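Local coordinates for antibiotic resistance protein (Deinococcus radiodurans, PDB 2VLI) that probably acts as a P-loop phosphotransferase that confers resistance to the antibiotic tunicamycin, at residues 54-59 / 89-94. Residues are numbered along the deposited sequence; the frame is centred on the assembly and turned at random.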
loop_
_atom_site.group_PDB
_atom_site.type_symbol
_atom_site.label_atom_id
_atom_site.label_comp_id
_atom_site.label_asym_id
_atom_site.label_seq_id
_atom_site.Cartn_x
_atom_site.Cartn_y
_atom_site.Cartn_z
ATOM N N ASP A 54 7.737 0.339 15.445
ATOM C CA ASP A 54 8.751 0.315 14.420
ATOM C C ASP A 54 9.516 1.645 14.458
ATOM O O ASP A 54 8.925 2.690 14.281
ATOM C CB ASP A 54 8.039 0.141 13.081
ATOM C CG ASP A 54 8.967 -0.106 11.904
ATOM O OD1 ASP A 54 10.224 -0.092 12.019
ATOM O OD2 ASP A 54 8.381 -0.336 10.822
ATOM N N PRO A 55 10.829 1.593 14.688
ATOM C CA PRO A 55 11.678 2.791 14.610
ATOM C C PRO A 55 11.522 3.534 13.296
ATOM O O PRO A 55 11.521 4.748 13.303
ATOM C CB PRO A 55 13.091 2.220 14.744
ATOM C CG PRO A 55 12.929 1.043 15.562
ATOM C CD PRO A 55 11.626 0.417 15.082
ATOM N N GLN A 56 11.321 2.810 12.187
ATOM C CA GLN A 56 11.160 3.451 10.886
ATOM C C GLN A 56 9.816 4.103 10.699
ATOM O O GLN A 56 9.565 4.692 9.657
ATOM C CB GLN A 56 11.413 2.476 9.743
ATOM C CG GLN A 56 12.718 1.757 9.867
ATOM C CD GLN A 56 13.148 1.116 8.563
ATOM O OE1 GLN A 56 12.301 0.694 7.748
ATOM N NE2 GLN A 56 14.473 1.063 8.341
ATOM N N GLU A 57 8.980 4.062 11.725
ATOM C CA GLU A 57 7.751 4.869 11.776
ATOM C C GLU A 57 7.896 6.134 12.611
ATOM O O GLU A 57 6.936 6.892 12.752
ATOM C CB GLU A 57 6.604 4.040 12.356
ATOM C CG GLU A 57 6.453 2.663 11.718
ATOM C CD GLU A 57 5.598 2.636 10.469
ATOM O OE1 GLU A 57 5.102 3.718 10.053
ATOM O OE2 GLU A 57 5.433 1.514 9.895
ATOM N N HIS A 58 9.087 6.370 13.167
ATOM C CA HIS A 58 9.340 7.591 13.929
ATOM C C HIS A 58 9.187 8.754 12.965
ATOM O O HIS A 58 9.753 8.729 11.882
ATOM C CB HIS A 58 10.741 7.556 14.517
ATOM C CG HIS A 58 11.035 8.681 15.469
ATOM N ND1 HIS A 58 11.061 10.006 15.083
ATOM C CD2 HIS A 58 11.290 8.673 16.799
ATOM C CE1 HIS A 58 11.348 10.760 16.130
ATOM N NE2 HIS A 58 11.507 9.972 17.181
ATOM N N PRO A 59 8.413 9.773 13.323
ATOM C CA PRO A 59 8.244 10.928 12.465
ATOM C C PRO A 59 9.494 11.647 11.955
ATOM O O PRO A 59 9.444 12.299 10.946
ATOM C CB PRO A 59 7.435 11.872 13.349
ATOM C CG PRO A 59 6.649 10.974 14.221
ATOM C CD PRO A 59 7.578 9.875 14.538
ATOM N N THR A 89 2.958 2.735 0.789
ATOM C CA THR A 89 2.998 3.571 -0.366
ATOM C C THR A 89 3.223 5.030 0.059
ATOM O O THR A 89 3.956 5.770 -0.561
ATOM C CB THR A 89 1.681 3.445 -1.152
ATOM O OG1 THR A 89 1.643 2.157 -1.779
ATOM C CG2 THR A 89 1.560 4.573 -2.152
ATOM N N ALA A 90 2.588 5.440 1.143
ATOM C CA ALA A 90 2.740 6.802 1.630
ATOM C C ALA A 90 4.198 7.077 2.129
ATOM O O ALA A 90 4.777 8.102 1.783
ATOM C CB ALA A 90 1.700 7.103 2.748
ATOM N N ARG A 91 4.777 6.170 2.899
ATOM C CA ARG A 91 6.193 6.321 3.328
ATOM C C ARG A 91 7.128 6.281 2.101
ATOM O O ARG A 91 8.051 7.060 2.020
ATOM C CB ARG A 91 6.647 5.274 4.356
ATOM C CG ARG A 91 6.366 5.638 5.859
ATOM C CD ARG A 91 7.066 4.695 6.883
ATOM N NE ARG A 91 6.737 3.318 6.547
ATOM C CZ ARG A 91 7.448 2.200 6.796
ATOM N NH1 ARG A 91 8.600 2.189 7.461
ATOM N NH2 ARG A 91 6.970 1.047 6.331
ATOM N N HIS A 92 6.853 5.396 1.134
ATOM C CA HIS A 92 7.640 5.354 -0.106
ATOM C C HIS A 92 7.622 6.708 -0.824
ATOM O O HIS A 92 8.652 7.198 -1.273
ATOM C CB HIS A 92 7.135 4.230 -1.039
ATOM C CG HIS A 92 7.892 4.125 -2.326
ATOM N ND1 HIS A 92 9.175 3.601 -2.401
ATOM C CD2 HIS A 92 7.563 4.510 -3.584
ATOM C CE1 HIS A 92 9.594 3.669 -3.659
ATOM N NE2 HIS A 92 8.635 4.209 -4.398
ATOM N N ARG A 93 6.445 7.320 -0.940
ATOM C CA ARG A 93 6.367 8.572 -1.657
ATOM C C ARG A 93 7.140 9.652 -0.934
ATOM O O ARG A 93 7.784 10.464 -1.544
ATOM C CB ARG A 93 4.907 9.014 -1.895
ATOM C CG ARG A 93 4.800 10.384 -2.596
ATOM C CD ARG A 93 5.793 10.645 -3.775
ATOM N NE ARG A 93 5.485 9.954 -5.037
ATOM C CZ ARG A 93 4.831 10.491 -6.066
ATOM N NH1 ARG A 93 4.372 11.741 -5.993
ATOM N NH2 ARG A 93 4.634 9.770 -7.177
ATOM N N ARG A 94 7.022 9.649 0.384
ATOM C CA ARG A 94 7.650 10.633 1.275
ATOM C C ARG A 94 9.163 10.598 1.087
ATOM O O ARG A 94 9.805 11.639 0.915
ATOM C CB ARG A 94 7.268 10.348 2.734
ATOM C CG ARG A 94 5.886 10.945 3.160
ATOM C CD ARG A 94 5.789 11.215 4.706
ATOM N NE ARG A 94 5.533 9.989 5.480
ATOM C CZ ARG A 94 4.352 9.371 5.571
ATOM N NH1 ARG A 94 3.277 9.850 4.946
ATOM N NH2 ARG A 94 4.248 8.239 6.284
#
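Arg-91 is the one residue of the helical segment 89-94 that touches the loop: it reaches across to the short 3-10 turn at 55-57 and lays its guanidinium against Glu-57, Gln-56 and, more loosely, Asp-54.

The charged part comes first. The carboxylate of Glu-57 stacks on one face of the guanidinium, the two planes 25° apart, with Glu-57 OE2 3.8 Å from Arg-91 CZ, over the centre of the group. Glu-57 OE1 sits 3.9 Å from Arg-91 NE, a long salt bridge in which no N-H is aimed at the oxygen, so the attraction is one of charge. Glu-57 gets there by folding at its second torsion (chi2 -87°), which swings the acid toward the helix. Asp-54 adds a second negative charge, its OD2 4.2 Å from Arg-91 NH1, too far for a salt bridge and well out of the guanidinium plane.

Hydrogen bonding across the gap is slight. Arg-91 NH1 gives a weak bond, 3.5 Å long, to the backbone O of Gln-56, which lies near the guanidinium plane at its edge. Gln-56 CB also meets that edge, 3.6 Å from Arg-91 NH1, while the amide of Gln-56 is turned 61° from the guanidinium. Beyond the two segments, Ile-86 touches both Gln-56 and Arg-91.

The turn is organised from within. Asp-54 OD1 accepts from Gln-56 N at 3.1 Å, the donor approaching from above the carboxylate plane, and Glu-57 N bonds to Asp-54 O.

What results is an Asx turn at Asp-54 that opens the 3-10 segment 55-57, met by one helix-borne arginine. It joins the loop between helices 38-46 and 61-75 to the helix following strand 80-84, within the parallel alpha/beta fold of a P-loop NTPase.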